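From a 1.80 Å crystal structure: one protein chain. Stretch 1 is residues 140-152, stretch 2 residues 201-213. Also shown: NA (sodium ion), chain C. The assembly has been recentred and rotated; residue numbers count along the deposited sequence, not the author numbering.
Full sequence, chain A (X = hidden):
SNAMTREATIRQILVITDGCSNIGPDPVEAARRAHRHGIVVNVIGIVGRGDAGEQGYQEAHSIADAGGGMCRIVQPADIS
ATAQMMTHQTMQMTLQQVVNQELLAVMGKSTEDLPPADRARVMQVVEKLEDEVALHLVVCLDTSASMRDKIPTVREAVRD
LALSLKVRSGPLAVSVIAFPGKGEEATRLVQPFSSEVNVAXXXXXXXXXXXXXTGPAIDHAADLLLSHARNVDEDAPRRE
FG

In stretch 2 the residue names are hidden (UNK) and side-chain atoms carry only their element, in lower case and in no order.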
# COMPACT_ATOMS: atom_id res chain seq x y z
N CYS A 140 0.69 -6.64 0.92
CA CYS A 140 1.43 -7.63 1.73
C CYS A 140 0.48 -8.15 2.78
O CYS A 140 0.04 -7.38 3.62
CB CYS A 140 2.61 -7.00 2.48
SG CYS A 140 3.81 -6.25 1.40
N LEU A 141 0.17 -9.43 2.72
CA LEU A 141 -0.84 -10.03 3.58
C LEU A 141 -0.19 -10.95 4.62
O LEU A 141 0.47 -11.95 4.28
CB LEU A 141 -1.85 -10.83 2.74
CG LEU A 141 -2.54 -10.02 1.65
CD1 LEU A 141 -3.52 -10.89 0.85
CD2 LEU A 141 -3.32 -8.87 2.36
N ASP A 142 -0.43 -10.60 5.87
CA ASP A 142 0.02 -11.37 7.04
C ASP A 142 -0.73 -12.69 6.98
O ASP A 142 -1.96 -12.69 6.87
CB ASP A 142 -0.42 -10.55 8.25
CG ASP A 142 0.04 -11.11 9.59
OD1 ASP A 142 0.33 -12.32 9.72
OD2 ASP A 142 0.04 -10.30 10.55
N THR A 143 -0.01 -13.81 7.03
CA THR A 143 -0.65 -15.11 7.10
C THR A 143 -0.09 -15.91 8.27
O THR A 143 -0.00 -17.12 8.22
CB THR A 143 -0.49 -15.92 5.76
OG1 THR A 143 0.89 -16.22 5.52
CG2 THR A 143 -1.08 -15.16 4.60
N SER A 144 0.24 -15.22 9.36
CA SER A 144 0.66 -15.94 10.56
C SER A 144 -0.52 -16.75 11.09
O SER A 144 -1.66 -16.54 10.66
CB SER A 144 1.15 -14.96 11.62
OG SER A 144 0.11 -14.07 11.96
N ALA A 145 -0.25 -17.66 12.02
CA ALA A 145 -1.28 -18.58 12.49
C ALA A 145 -2.53 -17.86 13.00
O ALA A 145 -3.64 -18.30 12.76
CB ALA A 145 -0.71 -19.53 13.58
N SER A 146 -2.35 -16.74 13.70
CA SER A 146 -3.51 -16.08 14.28
C SER A 146 -4.41 -15.44 13.22
O SER A 146 -5.51 -15.01 13.53
CB SER A 146 -3.09 -15.03 15.29
OG SER A 146 -2.47 -13.97 14.61
N MSE A 147 -3.94 -15.37 11.97
CA MSE A 147 -4.73 -14.74 10.90
C MSE A 147 -5.83 -15.67 10.36
O MSE A 147 -6.62 -15.25 9.51
CB MSE A 147 -3.83 -14.30 9.73
CG MSE A 147 -3.09 -12.95 9.92
SE MSE A 147 -4.13 -11.42 9.87
CE MSE A 147 -4.76 -11.52 8.19
N ARG A 148 -5.88 -16.91 10.84
CA ARG A 148 -6.69 -17.94 10.17
C ARG A 148 -8.14 -17.49 9.97
O ARG A 148 -8.72 -17.67 8.90
CB ARG A 148 -6.64 -19.27 10.93
CG ARG A 148 -7.17 -20.45 10.11
CD ARG A 148 -6.79 -21.79 10.77
NE ARG A 148 -5.35 -22.05 10.66
CZ ARG A 148 -4.52 -22.21 11.69
NH1 ARG A 148 -4.98 -22.14 12.93
NH2 ARG A 148 -3.23 -22.44 11.48
N ASP A 149 -8.72 -16.88 10.99
CA ASP A 149 -10.13 -16.52 10.89
C ASP A 149 -10.38 -15.16 10.23
O ASP A 149 -11.52 -14.78 10.03
CB ASP A 149 -10.77 -16.50 12.25
CG ASP A 149 -11.02 -17.89 12.77
OD1 ASP A 149 -11.27 -18.83 11.96
OD2 ASP A 149 -10.97 -18.02 14.00
N LYS A 150 -9.31 -14.44 9.92
CA LYS A 150 -9.45 -13.13 9.28
C LYS A 150 -9.23 -13.28 7.80
O LYS A 150 -9.67 -12.45 7.02
CB LYS A 150 -8.43 -12.16 9.87
CG LYS A 150 -8.64 -11.97 11.39
CD LYS A 150 -7.46 -11.32 12.09
CE LYS A 150 -7.67 -11.34 13.60
NZ LYS A 150 -6.67 -12.19 14.33
N ILE A 151 -8.55 -14.35 7.41
CA ILE A 151 -8.17 -14.54 6.00
C ILE A 151 -9.34 -14.51 5.00
O ILE A 151 -9.25 -13.85 3.97
CB ILE A 151 -7.25 -15.79 5.80
CG1 ILE A 151 -5.81 -15.46 6.21
CG2 ILE A 151 -7.25 -16.23 4.31
CD1 ILE A 151 -4.90 -16.74 6.27
N PRO A 152 -10.46 -15.19 5.31
CA PRO A 152 -11.53 -15.10 4.31
C PRO A 152 -12.01 -13.67 4.06
O PRO A 152 -12.30 -13.31 2.92
CB PRO A 152 -12.65 -15.98 4.91
CG PRO A 152 -11.86 -17.03 5.74
CD PRO A 152 -10.76 -16.17 6.37
N UNK A 201 -5.73 -17.84 -6.67
CA UNK A 201 -4.39 -17.78 -6.10
C UNK A 201 -4.44 -17.33 -4.63
O UNK A 201 -3.74 -17.90 -3.79
c UNK A 201 -3.48 -16.87 -6.91
N UNK A 202 -5.23 -16.30 -4.33
CA UNK A 202 -5.39 -15.90 -2.93
C UNK A 202 -5.85 -17.10 -2.08
O UNK A 202 -5.31 -17.34 -1.00
c UNK A 202 -7.21 -12.39 -2.97
c UNK A 202 -6.40 -14.76 -2.75
c UNK A 202 -6.03 -13.34 -3.18
c UNK A 202 -4.83 -12.87 -2.39
N UNK A 203 -6.85 -17.83 -2.55
CA UNK A 203 -7.35 -18.95 -1.75
C UNK A 203 -6.31 -20.04 -1.53
O UNK A 203 -6.22 -20.60 -0.44
c UNK A 203 -11.08 -19.36 -2.65
c UNK A 203 -8.60 -19.57 -2.38
o UNK A 203 -11.14 -20.60 -2.48
o UNK A 203 -12.04 -18.69 -3.08
c UNK A 203 -9.79 -18.64 -2.32
N UNK A 204 -5.53 -20.35 -2.57
CA UNK A 204 -4.55 -21.42 -2.50
C UNK A 204 -3.36 -21.04 -1.66
O UNK A 204 -2.79 -21.88 -0.97
c UNK A 204 -4.07 -21.86 -3.93
N UNK A 205 -2.97 -19.77 -1.71
CA UNK A 205 -1.68 -19.37 -1.15
C UNK A 205 -1.73 -18.76 0.25
O UNK A 205 -0.70 -18.67 0.93
c UNK A 205 -0.84 -18.95 -3.55
o UNK A 205 0.96 -20.31 -2.77
o UNK A 205 -0.07 -20.97 -4.59
c UNK A 205 0.08 -20.17 -3.65
c UNK A 205 -0.95 -18.41 -2.11
N UNK A 206 -2.92 -18.34 0.70
CA UNK A 206 -3.01 -17.72 2.02
C UNK A 206 -3.30 -18.76 3.09
O UNK A 206 -4.45 -19.05 3.42
c UNK A 206 -2.42 -14.84 1.15
c UNK A 206 -4.03 -16.56 2.04
c UNK A 206 -3.81 -15.46 1.00
c UNK A 206 -4.88 -14.37 1.17
N UNK A 207 -2.23 -19.33 3.63
CA UNK A 207 -2.35 -20.35 4.66
C UNK A 207 -1.85 -19.77 5.96
O UNK A 207 -0.73 -19.26 6.02
c UNK A 207 -1.86 -22.75 5.23
c UNK A 207 -1.72 -21.98 2.85
c UNK A 207 -1.51 -21.59 4.31
N UNK A 208 -2.65 -19.86 7.01
CA UNK A 208 -2.27 -19.27 8.28
C UNK A 208 -1.42 -20.22 9.10
O UNK A 208 -1.90 -21.21 9.64
c UNK A 208 -3.50 -18.85 9.06
N UNK A 209 -0.14 -19.90 9.18
CA UNK A 209 0.82 -20.66 9.97
C UNK A 209 2.04 -19.80 10.24
O UNK A 209 2.31 -18.85 9.50
c UNK A 209 1.77 -21.69 7.83
c UNK A 209 4.48 -23.32 7.14
c UNK A 209 1.22 -21.93 9.23
n UNK A 209 5.54 -23.96 7.62
c UNK A 209 2.04 -22.99 7.10
n UNK A 209 4.64 -22.37 6.23
n UNK A 209 3.26 -23.64 7.57
N UNK A 210 2.79 -20.14 11.27
CA UNK A 210 4.02 -19.43 11.58
C UNK A 210 3.87 -18.10 12.28
O UNK A 210 2.80 -17.73 12.75
N UNK A 211 4.99 -17.38 12.35
CA UNK A 211 5.06 -16.08 13.01
C UNK A 211 4.89 -14.99 11.98
O UNK A 211 4.36 -15.23 10.89
N UNK A 212 5.28 -13.77 12.33
CA UNK A 212 5.15 -12.67 11.40
C UNK A 212 6.48 -11.98 11.13
O UNK A 212 7.06 -11.33 11.99
c UNK A 212 3.06 -12.31 12.74
c UNK A 212 4.15 -11.63 11.93
o UNK A 212 4.83 -10.67 12.75
N UNK A 213 6.93 -12.11 9.89
CA UNK A 213 8.15 -11.46 9.38
C UNK A 213 7.80 -10.26 8.52
O UNK A 213 7.96 -10.24 7.28
c UNK A 213 7.67 -13.40 8.07
c UNK A 213 6.63 -13.37 9.16
c UNK A 213 8.83 -12.58 8.59
NA NA C . -0.46 -12.51 13.98
O HOH W 1 1.81 -18.72 6.55
O HOH W 2 1.00 -10.82 12.87
O HOH W 3 1.07 -12.05 16.34

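Position 201 lies in a helix and carries a single side-chain carbon, out of reach of stretch 1; it is Ala201. At 202 four carbons fork at the second, and one branch end lies 4.0 Å from Leu141 CD1. The fork identifies Leu202, with CD2 as the atom in that contact. Position 203 has three carbons, the last bearing two oxygens, and touches nothing on stretch 1: Glu203. One carbon at 204 gives Ala204. The carboxylate-ended chain of three carbons at 205 leads away from stretch 1 and belongs to Glu205.

Position 206, the first to leave helical phi/psi, again has four carbons forked at the second. The fork settles between Leu141, Thr143 and Ile151, and the residue is Leu206: its CD1 is 3.7 Å from Leu141 CD1, its CD2 3.7 Å from Thr143 CG2, and its CB 4.0 Å from Ile151 CG2. At 207 one carbon carries two others, and its CA-to-CB bond points away from stretch 1: Val207. Position 208 has a lone carbon, its CB, lying 3.8 Å from Ile151 CD1 and 3.4 Å from Ser144 O. This small, buried side chain is Ala208.

Three carbons, a nitrogen and a carbon bearing two more nitrogens mark 209 as Arg209; its CA-to-CB bond points away, and the backbone makes the contact. No side-chain atoms are present at 210, where phi is 78°, a value that favours glycine: Gly210. Position 211 is equally bare and is Gly211; its O lies 3.3 Å from Ser144 CB and finds no polar partner in the model. At 212 one carbon carries an oxygen and a carbon, the branching of Thr212; its methyl, CG2, lies 3.5 Å from Ser144 CB. Three carbons close a ring onto the backbone N at 213, giving Pro213, the N-cap residue of the following helix, without contact to stretch 1.

The contact joins an apolar patch to a backbone clasp. Leu141, Thr143 and Ile151 pack around Leu206, while Ile151 also reaches Ala208. Beside them, Arg209 N donates to Thr143 O (2.9 Å) and Ala145 N to Gly210 O (3.1 Å), two backbone hydrogen bonds that tie the stretches together without using a side-chain atom. Arg148 NH2 adds a weak hydrogen bond to Ala208 O (2.6 Å, 127°). Water 1 bridges the stretches, donating to Val207 O (2.7 Å) and hydrogen-bonding Thr143 OG1 (2.9 Å). Ser144 OG binds sodium (NA) at 2.6 Å, placing the metal site beside this clasp.

Stretch 2 201-213: ALEAELVARGGTP
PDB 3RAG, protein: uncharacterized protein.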